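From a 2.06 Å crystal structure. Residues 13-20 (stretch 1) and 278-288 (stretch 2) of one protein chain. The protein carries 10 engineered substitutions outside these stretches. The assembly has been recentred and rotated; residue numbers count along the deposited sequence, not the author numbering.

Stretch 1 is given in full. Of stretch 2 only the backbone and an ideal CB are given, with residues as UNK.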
# COMPACT_ATOMS: atom_id res chain seq x y z
N PRO A 13 -18.36 -2.02 4.33
CA PRO A 13 -17.36 -1.63 3.31
C PRO A 13 -16.62 -2.85 2.73
O PRO A 13 -16.36 -2.88 1.53
CB PRO A 13 -16.43 -0.67 4.05
CG PRO A 13 -16.59 -1.03 5.48
CD PRO A 13 -17.99 -1.50 5.67
N THR A 14 -16.37 -3.87 3.57
CA THR A 14 -15.71 -5.10 3.14
C THR A 14 -16.47 -5.81 2.02
O THR A 14 -15.89 -6.11 0.99
CB THR A 14 -15.50 -6.04 4.33
OG1 THR A 14 -14.90 -5.34 5.40
CG2 THR A 14 -14.61 -7.20 3.97
N LEU A 15 -17.77 -6.07 2.23
CA LEU A 15 -18.61 -6.80 1.30
C LEU A 15 -18.97 -6.02 0.06
O LEU A 15 -19.23 -6.62 -0.98
CB LEU A 15 -19.90 -7.22 2.03
CG LEU A 15 -20.00 -8.56 2.77
CD1 LEU A 15 -18.66 -9.16 3.18
CD2 LEU A 15 -20.94 -8.45 3.94
N SER A 16 -19.07 -4.69 0.19
CA SER A 16 -19.45 -3.85 -0.92
C SER A 16 -18.30 -3.41 -1.82
O SER A 16 -18.56 -2.89 -2.90
CB SER A 16 -20.31 -2.67 -0.45
OG SER A 16 -19.53 -1.72 0.28
N GLU A 17 -17.03 -3.68 -1.43
CA GLU A 17 -15.87 -3.34 -2.24
C GLU A 17 -16.04 -3.94 -3.65
O GLU A 17 -16.31 -5.14 -3.77
CB GLU A 17 -14.56 -3.86 -1.60
CG GLU A 17 -13.33 -3.62 -2.48
CD GLU A 17 -11.98 -4.07 -1.95
OE1 GLU A 17 -11.86 -4.33 -0.73
OE2 GLU A 17 -11.03 -4.14 -2.76
N SER A 18 -15.88 -3.11 -4.70
CA SER A 18 -16.00 -3.52 -6.11
C SER A 18 -15.13 -4.71 -6.50
O SER A 18 -13.92 -4.75 -6.19
CB SER A 18 -15.67 -2.35 -7.03
OG SER A 18 -15.83 -2.73 -8.39
N HIS A 19 -15.71 -5.65 -7.26
CA HIS A 19 -14.95 -6.81 -7.76
C HIS A 19 -13.93 -6.28 -8.81
O HIS A 19 -13.02 -6.99 -9.20
CB HIS A 19 -15.91 -7.84 -8.39
CG HIS A 19 -16.47 -7.41 -9.72
ND1 HIS A 19 -17.44 -6.41 -9.82
CD2 HIS A 19 -16.13 -7.81 -10.97
CE1 HIS A 19 -17.67 -6.27 -11.11
NE2 HIS A 19 -16.90 -7.09 -11.84
N LYS A 20 -14.10 -5.01 -9.24
CA LYS A 20 -13.20 -4.32 -10.17
C LYS A 20 -12.30 -3.28 -9.48
O LYS A 20 -11.77 -2.39 -10.14
CB LYS A 20 -13.96 -3.74 -11.37
CG LYS A 20 -14.35 -4.78 -12.42
CD LYS A 20 -15.17 -4.13 -13.51
CE LYS A 20 -15.68 -5.12 -14.53
NZ LYS A 20 -16.77 -4.53 -15.36
N UNK A 278 -9.17 -11.98 5.71
CA UNK A 278 -8.86 -11.37 4.41
C UNK A 278 -9.99 -11.67 3.43
O UNK A 278 -10.41 -12.83 3.30
CB UNK A 278 -7.53 -11.88 3.87
N UNK A 279 -10.47 -10.65 2.74
CA UNK A 279 -11.53 -10.85 1.77
C UNK A 279 -11.08 -10.34 0.41
O UNK A 279 -10.50 -9.26 0.31
CB UNK A 279 -12.82 -10.15 2.21
N UNK A 280 -11.42 -11.09 -0.63
CA UNK A 280 -11.15 -10.72 -2.03
C UNK A 280 -12.21 -11.33 -2.92
O UNK A 280 -12.85 -12.31 -2.52
CB UNK A 280 -9.76 -11.18 -2.47
N UNK A 281 -12.46 -10.72 -4.09
CA UNK A 281 -13.47 -11.18 -5.04
C UNK A 281 -12.86 -11.63 -6.33
O UNK A 281 -11.85 -11.08 -6.76
CB UNK A 281 -14.49 -10.08 -5.32
N UNK A 282 -13.48 -12.63 -6.94
CA UNK A 282 -13.11 -13.10 -8.26
C UNK A 282 -13.69 -12.18 -9.31
O UNK A 282 -14.53 -11.32 -9.00
CB UNK A 282 -13.58 -14.54 -8.48
N UNK A 283 -13.30 -12.38 -10.55
CA UNK A 283 -13.77 -11.62 -11.71
C UNK A 283 -15.29 -11.74 -11.90
O UNK A 283 -15.90 -10.84 -12.47
CB UNK A 283 -13.05 -12.10 -12.97
N UNK A 284 -15.89 -12.84 -11.41
CA UNK A 284 -17.32 -13.06 -11.50
C UNK A 284 -18.07 -12.55 -10.25
O UNK A 284 -19.30 -12.64 -10.20
CB UNK A 284 -17.59 -14.55 -11.71
N UNK A 285 -17.34 -11.96 -9.31
CA UNK A 285 -17.93 -11.44 -8.08
C UNK A 285 -17.96 -12.43 -6.92
O UNK A 285 -18.29 -12.04 -5.80
CB UNK A 285 -19.36 -10.97 -8.37
N UNK A 286 -17.56 -13.69 -7.16
CA UNK A 286 -17.48 -14.73 -6.12
C UNK A 286 -16.59 -14.23 -4.99
O UNK A 286 -15.50 -13.72 -5.25
CB UNK A 286 -16.94 -16.04 -6.69
N UNK A 287 -17.06 -14.36 -3.74
CA UNK A 287 -16.34 -13.94 -2.53
C UNK A 287 -15.38 -15.03 -2.04
O UNK A 287 -15.79 -16.18 -1.87
CB UNK A 287 -17.33 -13.59 -1.42
N UNK A 288 -14.09 -14.66 -1.85
CA UNK A 288 -13.02 -15.53 -1.32
C UNK A 288 -12.57 -14.93 0.02
O UNK A 288 -12.55 -13.70 0.19
CB UNK A 288 -11.85 -15.65 -2.30

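At position 278 CA-to-CB points away from stretch 1 and nothing of it lies near the ideal CB, so stretch 1 leaves the choice open; the residue is Tyr 278.

Position 279 is extended and its ideal CB points toward the helix, 3.9 Å from CG2 of Thr 14, with the side chain of Leu 15 farther out. A methyl group and a leucine invite an apolar partner, branched or aromatic. The deposited Phe 279, chi1 m, lays one ring face under the methyl: CG2 of Thr 14 sits 3.7 Å from the centroid of the Phe 279 ring, 27° off its normal, a CH-pi contact. Leu 15 adds a looser apolar touch, its CD1 4.4 Å from CE1 of Phe 279.

Position 280 alternates away, as a strand should, and the choice is again open; it holds Arg 280.

Position 281 points back toward stretch 1, its ideal CB 4.1 Å from CB of His 19. Two acceptors beyond the reach of a short side chain, O of Glu 17 at 5.5 Å from the ideal CB of 281 and O of Leu 15 at 7.3 Å, ask for a long one tipped with a donor, such as lysine or arginine. Lys 281 reaches them nearly fully stretched, m at chi1 and t thereafter. Its NZ donates to O of Leu 15 at 2.8 Å and to O of Glu 17 at 2.7 Å, tying the end of the helix to the loop that follows.

Positions 282 to 285 form a type I turn. At 282 CB would point away, so stretch 1 would admit many residues; Gly 282 is found, its O 3.8 Å from CB of His 19. Position 283 also points away, so the choice is open and a small polar residue would suit a turn; O of Ser 283 is 3.4 Å from CD2 of His 19. Position 284 faces open space, where small polar residues suit; OD1 of Asp 284 accepts weak hydrogen bonds from position 286.

Position 285 has positive phi, and a CB would jam against the preceding carbonyl oxygen. Glycine is called for, and Gly 285 brings its CA 4.1 Å from CB of His 19.

Position 286 points away, its choice open, and holds Thr 286. Position 287 turns toward Leu 15 from a distance, favouring a sizeable apolar chain: CD2 of Leu 287 comes 4.3 Å from CD1 of Leu 15. Position 288, out of reach and unconstrained by stretch 1, is His 288.

Stretch 2 278-288: YFRKGSDGTLH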
# COMPACT_ATOMS: atom_id res chain seq x y z
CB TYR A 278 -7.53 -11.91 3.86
CG TYR A 278 -7.01 -11.13 2.66
CD1 TYR A 278 -6.54 -9.83 2.82
CD2 TYR A 278 -7.00 -11.68 1.39
CE1 TYR A 278 -6.09 -9.09 1.72
CE2 TYR A 278 -6.49 -10.97 0.30
CZ TYR A 278 -6.04 -9.67 0.47
OH TYR A 278 -5.63 -8.90 -0.58
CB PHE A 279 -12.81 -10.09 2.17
CG PHE A 279 -13.48 -10.50 3.46
CD1 PHE A 279 -14.64 -11.27 3.45
CD2 PHE A 279 -12.99 -10.07 4.69
CE1 PHE A 279 -15.29 -11.59 4.64
CE2 PHE A 279 -13.63 -10.41 5.88
CZ PHE A 279 -14.78 -11.18 5.85
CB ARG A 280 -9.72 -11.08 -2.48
CG ARG A 280 -9.28 -12.50 -2.16
CD ARG A 280 -8.12 -12.94 -3.02
NE ARG A 280 -8.58 -13.13 -4.39
CZ ARG A 280 -8.94 -14.30 -4.90
NH1 ARG A 280 -8.83 -15.41 -4.19
NH2 ARG A 280 -9.39 -14.37 -6.14
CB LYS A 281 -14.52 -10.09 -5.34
CG LYS A 281 -15.35 -9.73 -4.12
CD LYS A 281 -16.40 -8.73 -4.45
CE LYS A 281 -17.11 -8.30 -3.19
NZ LYS A 281 -18.07 -7.21 -3.46
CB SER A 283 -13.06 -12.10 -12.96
OG SER A 283 -11.65 -12.09 -12.75
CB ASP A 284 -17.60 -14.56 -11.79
CG ASP A 284 -17.07 -15.57 -10.77
OD1 ASP A 284 -16.31 -15.16 -9.86
OD2 ASP A 284 -17.38 -16.77 -10.91
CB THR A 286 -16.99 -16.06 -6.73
OG1 THR A 286 -17.94 -16.46 -7.72
CG2 THR A 286 -16.84 -17.17 -5.70
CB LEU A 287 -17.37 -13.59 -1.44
CG LEU A 287 -16.89 -12.84 -0.20
CD1 LEU A 287 -16.38 -11.38 -0.54
CD2 LEU A 287 -18.04 -12.73 0.79
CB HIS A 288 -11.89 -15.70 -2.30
CG HIS A 288 -12.35 -16.22 -3.64
ND1 HIS A 288 -12.72 -17.54 -3.82
CD2 HIS A 288 -12.45 -15.57 -4.83
CE1 HIS A 288 -13.04 -17.65 -5.10
NE2 HIS A 288 -12.89 -16.49 -5.75
O HOH W 1 -11.87 -9.27 -9.47
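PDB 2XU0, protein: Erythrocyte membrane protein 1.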